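Local coordinates for hypothetical protein (Parabacteroides merdae, PDB 4OO3) that is probably an NAD(P)-dependent oxidoreductase, joining a Rossmann-type nucleotide-binding domain to a C-terminal oxidoreductase domain, though its substrate is not known, at residues I143-D147 / G413-E419; E154-L159 / I387-R392; T201-L207 / F260-T266; V219-V224 / V301-W305; T253-P257 / N279-K283. All blocks are in the same frame, centred on the assembly; numbering follows the deposited sequence.

Interaction 1 (I143-D147 / G413-E419); sequences IMLYD and GKLPDWE
Leu-415 reaches both Met-144 and Tyr-146, its CD2 touching the two of them, and this is where the contact is tightest. CD2 lies 3.5 Å from CE of Met-144, a selenomethionine whose chain bends at chi3 (57°) and brings its terminal methyl to the leucine. The same CD2 sits over one face of the Tyr-146 ring in a CH-pi contact, 4.2 Å from the centroid, while Leu-415 CD1 touches Tyr-146 CD1 at 3.6 Å. Branched leucine suits this place because one residue can meet two neighbours at once. Strand 145-147 is the last of the parallel Rossmann sheet, hydrogen-bonded to strand 114-117, and the loop between helices 395-412 and 419-439 covers its outer side together with Phe-406. At the ring's far end Tyr-146 OH donates to OE2 of Glu-419 over 2.6 Å, coming from above the carboxylate plane, which stands 75° from the ring. Arg-152 forms a salt bridge to the same OE2, and a water bridges OE1 of Glu-419 to OD1 of Asp-147. The solvent side is looser: Lys-414, poorly ordered, points away from the strand and pairs with Asp-417 of its own loop, NZ to OD1 3.1 Å.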
# COMPACT_ATOMS: atom_id res chain seq x y z
N ILE A 143 -9.27 -14.15 -15.59
CA ILE A 143 -9.20 -12.70 -15.42
C ILE A 143 -8.28 -12.40 -14.25
O ILE A 143 -7.88 -13.29 -13.50
CB ILE A 143 -10.61 -12.06 -15.24
CG1 ILE A 143 -11.38 -12.69 -14.07
CG2 ILE A 143 -11.42 -12.19 -16.53
CD1 ILE A 143 -12.73 -12.05 -13.82
N MSE A 144 -7.92 -11.13 -14.10
CA MSE A 144 -6.95 -10.73 -13.11
C MSE A 144 -7.59 -9.95 -12.01
O MSE A 144 -8.48 -9.14 -12.24
CB MSE A 144 -5.91 -9.84 -13.76
CG MSE A 144 -4.70 -10.67 -14.17
SE MSE A 144 -3.48 -9.49 -15.17
CE MSE A 144 -3.28 -8.17 -13.74
N LEU A 145 -7.14 -10.23 -10.79
CA LEU A 145 -7.42 -9.41 -9.62
C LEU A 145 -6.06 -8.93 -9.11
O LEU A 145 -5.17 -9.74 -8.89
CB LEU A 145 -8.14 -10.23 -8.54
CG LEU A 145 -8.34 -9.59 -7.15
CD1 LEU A 145 -9.07 -8.26 -7.25
CD2 LEU A 145 -9.10 -10.54 -6.24
N TYR A 146 -5.91 -7.63 -8.92
CA TYR A 146 -4.62 -7.06 -8.50
C TYR A 146 -4.83 -5.91 -7.53
O TYR A 146 -5.81 -5.17 -7.66
CB TYR A 146 -3.85 -6.57 -9.72
CG TYR A 146 -2.36 -6.47 -9.54
CD1 TYR A 146 -1.63 -7.53 -9.03
CD2 TYR A 146 -1.66 -5.33 -9.93
CE1 TYR A 146 -0.26 -7.46 -8.88
CE2 TYR A 146 -0.28 -5.25 -9.78
CZ TYR A 146 0.41 -6.32 -9.25
OH TYR A 146 1.76 -6.27 -9.10
N ASP A 147 -3.94 -5.77 -6.56
CA ASP A 147 -3.93 -4.57 -5.72
C ASP A 147 -2.73 -3.67 -6.00
O ASP A 147 -1.90 -3.96 -6.85
CB ASP A 147 -4.14 -4.90 -4.23
CG ASP A 147 -3.01 -5.72 -3.61
OD1 ASP A 147 -1.96 -5.96 -4.26
OD2 ASP A 147 -3.19 -6.12 -2.44
N GLY A 413 -2.58 -11.94 -19.59
CA GLY A 413 -3.73 -12.51 -18.88
C GLY A 413 -3.38 -13.08 -17.52
O GLY A 413 -4.27 -13.38 -16.72
N LYS A 414 -2.08 -13.21 -17.25
CA LYS A 414 -1.59 -13.88 -16.07
C LYS A 414 -0.49 -13.05 -15.39
O LYS A 414 0.41 -12.54 -16.06
CB LYS A 414 -1.03 -15.25 -16.44
CG LYS A 414 -1.06 -16.26 -15.31
CD LYS A 414 0.17 -17.16 -15.28
CE LYS A 414 0.20 -18.03 -14.03
NZ LYS A 414 1.58 -18.28 -13.53
N LEU A 415 -0.58 -12.93 -14.07
CA LEU A 415 0.48 -12.33 -13.27
C LEU A 415 1.61 -13.34 -13.06
O LEU A 415 1.41 -14.53 -13.26
CB LEU A 415 -0.07 -11.91 -11.91
CG LEU A 415 -1.10 -10.79 -11.96
CD1 LEU A 415 -1.91 -10.76 -10.67
CD2 LEU A 415 -0.42 -9.45 -12.22
N PRO A 416 2.80 -12.86 -12.66
CA PRO A 416 3.86 -13.81 -12.28
C PRO A 416 3.48 -14.72 -11.10
O PRO A 416 2.69 -14.33 -10.24
CB PRO A 416 5.05 -12.90 -11.93
CG PRO A 416 4.51 -11.51 -11.85
CD PRO A 416 3.29 -11.47 -12.71
N ASP A 417 4.08 -15.91 -11.09
CA ASP A 417 3.81 -16.98 -10.13
C ASP A 417 3.47 -16.54 -8.71
O ASP A 417 2.47 -16.96 -8.14
CB ASP A 417 5.04 -17.90 -10.03
CG ASP A 417 5.14 -18.88 -11.17
OD1 ASP A 417 4.34 -18.79 -12.14
OD2 ASP A 417 6.03 -19.76 -11.09
N TRP A 418 4.34 -15.71 -8.16
CA TRP A 418 4.32 -15.41 -6.72
C TRP A 418 3.22 -14.43 -6.29
O TRP A 418 2.88 -14.37 -5.11
CB TRP A 418 5.69 -14.90 -6.27
CG TRP A 418 6.24 -13.77 -7.11
CD1 TRP A 418 7.05 -13.88 -8.20
CD2 TRP A 418 5.99 -12.37 -6.93
NE1 TRP A 418 7.32 -12.64 -8.71
CE2 TRP A 418 6.70 -11.69 -7.95
CE3 TRP A 418 5.25 -11.62 -6.01
CZ2 TRP A 418 6.68 -10.30 -8.07
CZ3 TRP A 418 5.24 -10.23 -6.13
CH2 TRP A 418 5.95 -9.59 -7.16
N GLU A 419 2.64 -13.68 -7.24
CA GLU A 419 1.77 -12.54 -6.89
C GLU A 419 0.48 -12.92 -6.14
O GLU A 419 0.21 -12.36 -5.08
CB GLU A 419 1.45 -11.70 -8.13
CG GLU A 419 2.57 -10.72 -8.50
CD GLU A 419 2.48 -9.38 -7.77
OE1 GLU A 419 1.89 -9.32 -6.66
OE2 GLU A 419 2.99 -8.38 -8.30
O HOH W 1 0.50 -6.96 -5.36

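Interaction 2 (E154-L159 / I387-R392); sequences EITTML and IPAKYR
The start of helix 155-164 faces a short 3-10 turn, and the backbones come closest at Ile-155 and Tyr-391, whose CA atoms are 6.3 Å apart. There a water links them, accepting from Ile-155 N and donating to Tyr-391 O. Ile-155 fills the middle of the contact: with its longer branch trans to N (chi1 -175°), CG1 meets Tyr-391 CB at 3.7 Å and Ile-387 CG2 at 3.8 Å, while CD1 reaches the near end of the tyrosine ring. Its other branch, CG2, lies over one face of the Arg-392 guanidinium. An alanine here is likely to open a gap between Ile-387 and Tyr-391 and to uncover that face of the arginine. Segment 387-392 is the loop from strand 382-386 of the mixed sheet to helix 395-412. Leu-159, one helical turn on, meets Ile-387 tip to tip, CD1 to CG1 3.7 Å. Glu-154 is the N-cap of the helix: OE2 accepts from Thr-156 N at 2.7 Å, and OE1 is gripped by both Thr-157 N and Thr-156 OG1, the latter at 2.6 Å. A carboxylate probably suits this place, accepting from several donors with a charge likely to be favourable at a helix N-terminus. Arg-392 NH1 lies 4.2 Å from Glu-154 OE2 with no N-H aimed at it; a water joins the two instead. NH1 also bonds Pro-340 O, and Tyr-391 OH bonds Pro-371 O.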
# COMPACT_ATOMS: atom_id res chain seq x y z
N GLU A 154 9.44 2.53 -4.60
CA GLU A 154 10.18 3.57 -3.91
C GLU A 154 11.65 3.17 -3.81
O GLU A 154 11.98 2.01 -3.57
CB GLU A 154 9.56 3.83 -2.54
CG GLU A 154 10.20 4.95 -1.75
CD GLU A 154 11.48 4.50 -1.07
OE1 GLU A 154 11.49 3.38 -0.51
OE2 GLU A 154 12.48 5.26 -1.11
N ILE A 155 12.53 4.15 -4.02
CA ILE A 155 13.95 3.89 -4.27
C ILE A 155 14.71 3.20 -3.12
O ILE A 155 15.46 2.26 -3.37
CB ILE A 155 14.69 5.17 -4.75
CG1 ILE A 155 16.15 4.87 -5.12
CG2 ILE A 155 14.63 6.27 -3.69
CD1 ILE A 155 16.32 3.84 -6.21
N THR A 156 14.52 3.65 -1.87
CA THR A 156 15.22 3.02 -0.74
C THR A 156 14.79 1.57 -0.57
O THR A 156 15.62 0.71 -0.28
CB THR A 156 15.03 3.76 0.61
OG1 THR A 156 13.64 3.78 0.98
CG2 THR A 156 15.58 5.18 0.53
N THR A 157 13.51 1.30 -0.78
CA THR A 157 13.00 -0.06 -0.75
C THR A 157 13.68 -0.92 -1.81
O THR A 157 14.10 -2.04 -1.51
CB THR A 157 11.47 -0.08 -0.91
OG1 THR A 157 10.87 0.18 0.36
CG2 THR A 157 10.96 -1.42 -1.42
N MSE A 158 13.81 -0.39 -3.03
CA MSE A 158 14.42 -1.14 -4.12
C MSE A 158 15.86 -1.42 -3.83
O MSE A 158 16.37 -2.49 -4.17
CB MSE A 158 14.31 -0.41 -5.46
CG MSE A 158 12.86 -0.39 -5.92
SE MSE A 158 12.66 0.73 -7.53
CE MSE A 158 13.29 -0.61 -8.82
N LEU A 159 16.55 -0.48 -3.18
CA LEU A 159 17.97 -0.68 -2.87
C LEU A 159 18.15 -1.66 -1.72
O LEU A 159 19.12 -2.42 -1.68
CB LEU A 159 18.65 0.66 -2.57
CG LEU A 159 18.83 1.55 -3.80
CD1 LEU A 159 19.26 2.96 -3.42
CD2 LEU A 159 19.83 0.94 -4.77
N ILE A 387 21.85 8.51 -2.64
CA ILE A 387 20.89 8.32 -3.73
C ILE A 387 20.64 9.65 -4.43
O ILE A 387 20.19 10.60 -3.80
CB ILE A 387 19.55 7.80 -3.18
CG1 ILE A 387 19.74 6.46 -2.48
CG2 ILE A 387 18.52 7.66 -4.30
CD1 ILE A 387 18.66 6.14 -1.47
N PRO A 388 20.94 9.73 -5.74
CA PRO A 388 20.63 10.93 -6.53
C PRO A 388 19.17 11.38 -6.43
O PRO A 388 18.26 10.55 -6.37
CB PRO A 388 20.94 10.49 -7.95
CG PRO A 388 22.03 9.49 -7.80
CD PRO A 388 21.76 8.77 -6.51
N ALA A 389 18.96 12.70 -6.43
CA ALA A 389 17.64 13.30 -6.30
C ALA A 389 16.66 12.84 -7.38
O ALA A 389 15.46 12.81 -7.13
CB ALA A 389 17.74 14.82 -6.32
N LYS A 390 17.17 12.49 -8.56
CA LYS A 390 16.32 12.06 -9.67
C LYS A 390 15.49 10.81 -9.36
O LYS A 390 14.40 10.64 -9.91
CB LYS A 390 17.14 11.83 -10.96
CG LYS A 390 18.37 10.95 -10.79
CD LYS A 390 18.63 10.07 -12.01
CE LYS A 390 17.72 8.85 -12.03
NZ LYS A 390 17.95 7.94 -13.19
N TYR A 391 15.98 9.95 -8.47
CA TYR A 391 15.24 8.76 -8.05
C TYR A 391 14.06 9.05 -7.10
O TYR A 391 13.24 8.17 -6.87
CB TYR A 391 16.17 7.75 -7.38
CG TYR A 391 17.18 7.12 -8.29
CD1 TYR A 391 16.83 6.07 -9.14
CD2 TYR A 391 18.50 7.56 -8.31
CE1 TYR A 391 17.76 5.48 -9.97
CE2 TYR A 391 19.45 6.97 -9.14
CZ TYR A 391 19.07 5.93 -9.97
OH TYR A 391 20.00 5.36 -10.80
N ARG A 392 13.99 10.26 -6.56
CA ARG A 392 12.90 10.64 -5.65
C ARG A 392 11.68 11.05 -6.46
O ARG A 392 11.24 12.20 -6.42
CB ARG A 392 13.33 11.78 -4.73
CG ARG A 392 14.59 11.50 -3.93
CD ARG A 392 14.42 10.33 -2.98
NE ARG A 392 15.63 10.12 -2.18
CZ ARG A 392 15.68 9.42 -1.05
NH1 ARG A 392 14.59 8.86 -0.54
NH2 ARG A 392 16.84 9.30 -0.41
O HOH W 2 12.01 7.87 -1.68
O HOH W 3 11.45 6.61 -5.15

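Interaction 3 (T201-L207 / F260-T266); sequences TRPVWYL and FKQVTGT
Arg-202 N donates to Val-263 O across 2.9 Å, a nearly straight bond (N-H...O 166°) that ties an extended loop to the last turn of helix 257-264. Two CA-H...O contacts flank it, Thr-201 CA lying 3.3 Å from Val-263 O and Thr-264 CA 3.4 Å from Arg-202 O. A water donates to both Arg-202 O and Thr-264 O, linking the loop to the helix end a second time. Beside this polar seam Leu-207 and Phe-260 slide past each other in opposite directions, Leu-207 CD1 3.6 Å from Phe-260 CD1; the broad ring meets both this leucine and Val-204, each approaching obliquely, with Val-204 CG1 4.1 Å from Phe-260 CZ. Thr-264 lies at the helix end: with OG1 between the backbone N and the carbonyl carbon (chi1 74°), it donates back to Phe-260 O at 2.9 Å and accepts from Thr-266 N in an ST turn. Gly-265 then leaves the helix with positive phi, a conformation easy for glycine. Farther out, Tyr-206 is covered on one face by Arg-202 CD, while NE of that arginine bonds Leu-191 O. Leu-207 and Phe-260 both rest on Leu-282 of strand 282-294, and Arg-202 and Tyr-206 reach Trp-305 of strand 297-306, placing the helix end and loop against the mixed sheet.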
# COMPACT_ATOMS: atom_id res chain seq x y z
N THR A 201 -8.98 16.83 3.06
CA THR A 201 -10.18 16.30 3.71
C THR A 201 -10.31 14.80 3.48
O THR A 201 -9.93 14.29 2.43
CB THR A 201 -11.44 17.02 3.17
OG1 THR A 201 -11.60 18.25 3.88
CG2 THR A 201 -12.71 16.18 3.34
N ARG A 202 -10.86 14.10 4.48
CA ARG A 202 -11.18 12.68 4.36
C ARG A 202 -12.68 12.45 4.52
O ARG A 202 -13.33 13.19 5.24
CB ARG A 202 -10.42 11.88 5.42
CG ARG A 202 -8.92 11.93 5.26
CD ARG A 202 -8.21 11.18 6.37
NE ARG A 202 -6.76 11.31 6.25
CZ ARG A 202 -6.00 10.64 5.39
NH1 ARG A 202 -6.54 9.78 4.53
NH2 ARG A 202 -4.69 10.84 5.36
N PRO A 203 -13.23 11.42 3.86
CA PRO A 203 -14.63 11.09 4.07
C PRO A 203 -14.93 10.78 5.53
O PRO A 203 -14.05 10.31 6.25
CB PRO A 203 -14.85 9.85 3.20
CG PRO A 203 -13.49 9.30 2.93
CD PRO A 203 -12.58 10.48 2.93
N VAL A 204 -16.16 11.05 5.97
CA VAL A 204 -16.56 10.78 7.35
C VAL A 204 -16.32 9.34 7.77
O VAL A 204 -15.92 9.09 8.90
CB VAL A 204 -18.05 11.13 7.63
CG1 VAL A 204 -18.19 12.61 7.92
CG2 VAL A 204 -18.96 10.69 6.49
N TRP A 205 -16.54 8.40 6.85
CA TRP A 205 -16.43 6.97 7.16
C TRP A 205 -14.99 6.49 7.26
O TRP A 205 -14.75 5.34 7.67
CB TRP A 205 -17.21 6.10 6.16
CG TRP A 205 -16.97 6.46 4.74
CD1 TRP A 205 -17.77 7.24 3.95
CD2 TRP A 205 -15.86 6.08 3.92
NE1 TRP A 205 -17.23 7.37 2.71
CE2 TRP A 205 -16.06 6.66 2.65
CE3 TRP A 205 -14.72 5.30 4.13
CZ2 TRP A 205 -15.16 6.49 1.61
CZ3 TRP A 205 -13.82 5.12 3.09
CH2 TRP A 205 -14.05 5.72 1.84
N TYR A 206 -14.02 7.34 6.89
CA TYR A 206 -12.61 7.00 7.04
C TYR A 206 -12.28 6.69 8.50
O TYR A 206 -11.44 5.85 8.79
CB TYR A 206 -11.70 8.12 6.52
CG TYR A 206 -10.23 7.76 6.58
CD1 TYR A 206 -9.62 7.06 5.54
CD2 TYR A 206 -9.45 8.10 7.68
CE1 TYR A 206 -8.28 6.71 5.59
CE2 TYR A 206 -8.10 7.76 7.74
CZ TYR A 206 -7.52 7.07 6.69
OH TYR A 206 -6.19 6.72 6.74
N LEU A 207 -12.94 7.38 9.41
CA LEU A 207 -12.69 7.21 10.84
C LEU A 207 -13.57 6.12 11.47
O LEU A 207 -13.49 5.86 12.67
CB LEU A 207 -12.88 8.55 11.54
CG LEU A 207 -11.89 9.63 11.07
CD1 LEU A 207 -12.23 10.98 11.68
CD2 LEU A 207 -10.46 9.25 11.43
N PHE A 260 -12.17 16.52 14.38
CA PHE A 260 -13.08 15.82 13.49
C PHE A 260 -13.63 16.76 12.40
O PHE A 260 -13.56 16.45 11.22
CB PHE A 260 -14.25 15.19 14.26
CG PHE A 260 -15.11 14.33 13.41
CD1 PHE A 260 -14.81 12.99 13.22
CD2 PHE A 260 -16.21 14.86 12.75
CE1 PHE A 260 -15.59 12.19 12.41
CE2 PHE A 260 -17.00 14.07 11.93
CZ PHE A 260 -16.68 12.73 11.76
N LYS A 261 -14.17 17.89 12.82
CA LYS A 261 -14.68 18.90 11.89
C LYS A 261 -13.63 19.26 10.84
O LYS A 261 -13.91 19.24 9.64
CB LYS A 261 -15.10 20.16 12.66
CG LYS A 261 -15.67 21.29 11.80
CD LYS A 261 -16.92 20.86 11.06
CE LYS A 261 -17.59 22.03 10.35
NZ LYS A 261 -18.90 21.64 9.76
N GLN A 262 -12.43 19.56 11.29
CA GLN A 262 -11.37 20.02 10.41
C GLN A 262 -10.97 18.96 9.37
O GLN A 262 -10.91 19.27 8.19
CB GLN A 262 -10.15 20.44 11.22
CG GLN A 262 -9.10 21.20 10.42
CD GLN A 262 -7.86 21.52 11.23
OE1 GLN A 262 -7.54 20.84 12.21
NE2 GLN A 262 -7.15 22.57 10.83
N VAL A 263 -10.71 17.74 9.81
CA VAL A 263 -10.27 16.67 8.89
C VAL A 263 -11.36 16.13 7.96
O VAL A 263 -11.05 15.68 6.85
CB VAL A 263 -9.59 15.48 9.64
CG1 VAL A 263 -10.57 14.75 10.55
CG2 VAL A 263 -8.98 14.50 8.65
N THR A 264 -12.63 16.19 8.39
CA THR A 264 -13.74 15.68 7.56
C THR A 264 -14.58 16.76 6.90
O THR A 264 -15.10 16.55 5.82
CB THR A 264 -14.71 14.77 8.35
OG1 THR A 264 -15.52 15.56 9.24
CG2 THR A 264 -13.94 13.69 9.14
N GLY A 265 -14.73 17.91 7.56
CA GLY A 265 -15.64 18.95 7.10
C GLY A 265 -17.01 18.84 7.76
O GLY A 265 -17.70 19.84 7.93
N THR A 266 -17.39 17.62 8.14
CA THR A 266 -18.67 17.36 8.78
C THR A 266 -18.65 17.77 10.25
O THR A 266 -17.61 17.75 10.90
CB THR A 266 -19.03 15.86 8.70
OG1 THR A 266 -18.94 15.43 7.34
CG2 THR A 266 -20.43 15.58 9.23
O HOH W 4 -15.54 14.42 4.02

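Interaction 4 (V219-V224 / V301-W305); sequences VTTHLV and VSVIW
Trp-305 NE1 donates a hydrogen bond to a water 3.0 Å away, and that water also accepts from Val-219 N, one water bridging Val-219 to the strand. Around it the contact is hydrocarbon. Val-219 divides its methyls between two partners: CG1, pointing opposite the backbone N (chi1 165°), meets Val-303 CG2 at 3.7 Å, and CG2 reaches the indole edge at Trp-305 CZ2, also 3.7 Å. A glycine in its place would probably leave Val-303 and the indole edge without their shared neighbour and open a gap beside the bridging water. Thr-220 adds its CG2 to Val-303, keeping OG1 for Ile-216 O. One turn on, Leu-223 CB packs on Val-301 CG1 at 3.8 Å, and Leu-223 CD1 lies 3.4 Å from Ser-302 O. Helix 220-231 thus packs on strand 297-306 of the mixed sheet, with His-189 of strand 183-190 beside Val-219. The axes of 220-224 and 301-305 approach to 8.3 Å and run nearly antiparallel, 155° apart. Beta-branched valines suit the strand, and their short side chains allow this close approach; with no direct hydrogen bond across, cohesion rests on shape and burial, aided by the water.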
# COMPACT_ATOMS: atom_id res chain seq x y z
N VAL A 219 -2.66 0.19 6.54
CA VAL A 219 -1.31 0.52 6.09
C VAL A 219 -0.35 -0.65 6.29
O VAL A 219 0.63 -0.76 5.56
CB VAL A 219 -0.78 1.80 6.80
CG1 VAL A 219 0.73 1.98 6.65
CG2 VAL A 219 -1.50 3.02 6.25
N THR A 220 -0.63 -1.54 7.26
CA THR A 220 0.20 -2.74 7.48
C THR A 220 0.29 -3.60 6.22
O THR A 220 1.26 -4.34 6.03
CB THR A 220 -0.38 -3.65 8.59
OG1 THR A 220 -1.74 -3.97 8.28
CG2 THR A 220 -0.31 -2.97 9.96
N THR A 221 -0.74 -3.56 5.40
CA THR A 221 -0.73 -4.23 4.10
C THR A 221 0.58 -3.92 3.38
O THR A 221 1.31 -4.82 3.00
CB THR A 221 -1.96 -3.82 3.27
OG1 THR A 221 -3.14 -4.27 3.94
CG2 THR A 221 -1.93 -4.42 1.88
N HIS A 222 0.89 -2.63 3.22
CA HIS A 222 2.16 -2.21 2.61
C HIS A 222 3.38 -2.82 3.31
O HIS A 222 4.32 -3.26 2.65
CB HIS A 222 2.32 -0.69 2.66
CG HIS A 222 1.34 0.07 1.82
ND1 HIS A 222 1.10 -0.24 0.50
CD2 HIS A 222 0.57 1.14 2.11
CE1 HIS A 222 0.20 0.60 0.01
NE2 HIS A 222 -0.13 1.45 0.97
N LEU A 223 3.37 -2.81 4.65
CA LEU A 223 4.57 -3.22 5.40
C LEU A 223 4.76 -4.72 5.30
O LEU A 223 5.87 -5.19 5.07
CB LEU A 223 4.50 -2.75 6.86
CG LEU A 223 4.35 -1.25 7.07
CD1 LEU A 223 4.37 -0.91 8.56
CD2 LEU A 223 5.43 -0.46 6.34
N VAL A 224 3.67 -5.47 5.44
CA VAL A 224 3.70 -6.92 5.30
C VAL A 224 4.17 -7.32 3.91
O VAL A 224 4.97 -8.25 3.76
CB VAL A 224 2.32 -7.53 5.63
CG1 VAL A 224 2.21 -8.97 5.13
CG2 VAL A 224 2.07 -7.48 7.13
N VAL A 301 5.80 -5.52 12.31
CA VAL A 301 5.33 -4.33 11.62
C VAL A 301 4.41 -3.52 12.51
O VAL A 301 3.67 -4.09 13.32
CB VAL A 301 4.62 -4.65 10.29
CG1 VAL A 301 5.54 -5.44 9.37
CG2 VAL A 301 3.31 -5.39 10.52
N SER A 302 4.45 -2.21 12.35
CA SER A 302 3.71 -1.31 13.22
C SER A 302 3.27 -0.03 12.48
O SER A 302 4.01 0.51 11.65
CB SER A 302 4.60 -0.95 14.42
OG SER A 302 3.99 0.04 15.21
N VAL A 303 2.07 0.43 12.81
CA VAL A 303 1.51 1.63 12.20
C VAL A 303 0.81 2.47 13.26
O VAL A 303 -0.03 1.97 14.00
CB VAL A 303 0.49 1.30 11.09
CG1 VAL A 303 -0.11 2.58 10.52
CG2 VAL A 303 1.14 0.48 9.97
N ILE A 304 1.18 3.75 13.32
CA ILE A 304 0.51 4.72 14.16
C ILE A 304 -0.06 5.84 13.28
O ILE A 304 0.61 6.33 12.38
CB ILE A 304 1.47 5.31 15.22
CG1 ILE A 304 1.86 4.21 16.22
CG2 ILE A 304 0.82 6.50 15.93
CD1 ILE A 304 2.87 4.63 17.28
N TRP A 305 -1.30 6.22 13.56
CA TRP A 305 -1.94 7.37 12.94
C TRP A 305 -2.21 8.43 13.99
O TRP A 305 -3.09 8.28 14.84
CB TRP A 305 -3.25 6.95 12.26
CG TRP A 305 -3.06 6.33 10.90
CD1 TRP A 305 -2.88 5.01 10.62
CD2 TRP A 305 -3.04 7.01 9.65
NE1 TRP A 305 -2.74 4.82 9.27
CE2 TRP A 305 -2.83 6.04 8.65
CE3 TRP A 305 -3.17 8.35 9.27
CZ2 TRP A 305 -2.76 6.36 7.30
CZ3 TRP A 305 -3.09 8.68 7.93
CH2 TRP A 305 -2.89 7.69 6.96
O HOH W 5 -3.23 1.86 8.93

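Interaction 5 (T253-P257 / N279-K283); sequences TSISP and NDTLK
Two torsions (chi1 -57°, chi2 -85°) fold Lys-283 back along the strand until its CD lies 3.4 Å from Ser-254 OG, which chi1 of -70° sets beside the serine's own N. These residues make the antiparallel non-hydrogen-bonded pair, the serine a small polar neighbour fit for an exposed edge. On the other face sit Ile-255 and Leu-282, the hydrogen-bonded pair: Ile-255 N donates to Leu-282 O at 2.7 Å, and Leu-282 N returns a bond of 2.9 Å to Ile-255 O. Ile-255 CB and Leu-282 CB are 4.1 Å apart, and the isoleucine's end leads off toward Leu-191. Apolar branched residues suit this buried face. Past the strand, Pro-257 CD rests 3.3 Å from Asp-280 O. Proline suits the first turn of helix 257-264, where its missing N-H costs nothing, and Ser-256 caps that helix by bonding Glu-259 N. Tyr-269 OH reaches Asp-280 O from a loop, while strand 243-255, outermost in the mixed sheet, leads through this pair into the helix.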
# COMPACT_ATOMS: atom_id res chain seq x y z
N THR A 253 -6.61 6.31 18.58
CA THR A 253 -6.20 7.70 18.54
C THR A 253 -7.45 8.51 18.87
O THR A 253 -8.50 8.31 18.26
CB THR A 253 -5.64 8.08 17.16
OG1 THR A 253 -4.48 7.29 16.88
CG2 THR A 253 -5.27 9.56 17.11
N SER A 254 -7.34 9.40 19.85
CA SER A 254 -8.47 10.25 20.24
C SER A 254 -8.61 11.40 19.27
O SER A 254 -7.61 11.99 18.88
CB SER A 254 -8.27 10.80 21.65
OG SER A 254 -8.39 9.76 22.60
N ILE A 255 -9.84 11.70 18.89
CA ILE A 255 -10.11 12.86 18.05
C ILE A 255 -11.14 13.75 18.75
O ILE A 255 -12.21 13.28 19.14
CB ILE A 255 -10.66 12.47 16.66
CG1 ILE A 255 -9.87 11.30 16.05
CG2 ILE A 255 -10.62 13.67 15.72
CD1 ILE A 255 -8.47 11.66 15.61
N SER A 256 -10.81 15.03 18.90
CA SER A 256 -11.74 16.00 19.46
C SER A 256 -12.77 16.40 18.40
O SER A 256 -12.55 16.18 17.21
CB SER A 256 -10.98 17.24 19.95
OG SER A 256 -10.62 18.08 18.87
N PRO A 257 -13.90 16.98 18.83
CA PRO A 257 -14.92 17.44 17.88
C PRO A 257 -14.38 18.43 16.84
O PRO A 257 -14.83 18.44 15.69
CB PRO A 257 -15.96 18.15 18.77
CG PRO A 257 -15.74 17.59 20.13
CD PRO A 257 -14.29 17.26 20.23
N ASN A 279 -16.70 10.83 25.77
CA ASN A 279 -17.12 12.14 26.28
C ASN A 279 -16.84 13.19 25.22
O ASN A 279 -15.90 13.97 25.34
CB ASN A 279 -16.41 12.48 27.60
CG ASN A 279 -17.16 11.96 28.81
OD1 ASN A 279 -16.58 11.28 29.66
ND2 ASN A 279 -18.44 12.29 28.91
N ASP A 280 -17.66 13.17 24.17
CA ASP A 280 -17.47 14.05 23.02
C ASP A 280 -16.13 13.77 22.31
O ASP A 280 -15.71 14.54 21.44
CB ASP A 280 -17.56 15.52 23.48
CG ASP A 280 -18.30 16.41 22.49
OD1 ASP A 280 -19.03 15.90 21.61
OD2 ASP A 280 -18.16 17.65 22.61
N THR A 281 -15.48 12.65 22.66
CA THR A 281 -14.17 12.29 22.14
C THR A 281 -14.27 11.03 21.28
O THR A 281 -14.67 9.97 21.77
CB THR A 281 -13.18 12.01 23.29
OG1 THR A 281 -13.16 13.13 24.18
CG2 THR A 281 -11.77 11.74 22.77
N LEU A 282 -13.90 11.14 20.01
CA LEU A 282 -13.94 9.99 19.10
C LEU A 282 -12.67 9.16 19.25
O LEU A 282 -11.57 9.71 19.19
CB LEU A 282 -14.11 10.47 17.66
CG LEU A 282 -14.00 9.43 16.54
CD1 LEU A 282 -15.12 8.41 16.66
CD2 LEU A 282 -14.04 10.11 15.19
N LYS A 283 -12.84 7.86 19.46
CA LYS A 283 -11.73 6.92 19.64
C LYS A 283 -11.68 5.95 18.46
O LYS A 283 -12.56 5.10 18.32
CB LYS A 283 -11.91 6.11 20.92
CG LYS A 283 -12.06 6.95 22.17
CD LYS A 283 -10.71 7.33 22.76
CE LYS A 283 -10.89 8.00 24.11
NZ LYS A 283 -9.82 7.57 25.05

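In the fold
Interactions 1 and 4 are buried, whereas 2, 3 and 5 are only partly so. Interaction 4 lies nearest the chain's centre, its own centre about 9 Å from it, and relies on apolar packing; interaction 5, with its centre about 27 Å out, relies on strand hydrogen bonds with polar side chains on one face. Interactions 3 and 5 share helix 257-264 and one apolar cluster, Leu-282 CD2 lying 3.6 Å from Phe-260 CD1. Interactions 4 and 5 both involve the mixed sheet and meet where Thr-253 OG1 bonds Trp-305 O. Interaction 1 alone reaches the parallel Rossmann sheet, bringing a C-terminal loop to its edge. Interactions 1 and 2 touch none of the others; 2, like 4, has no direct hydrogen bond across and uses waters.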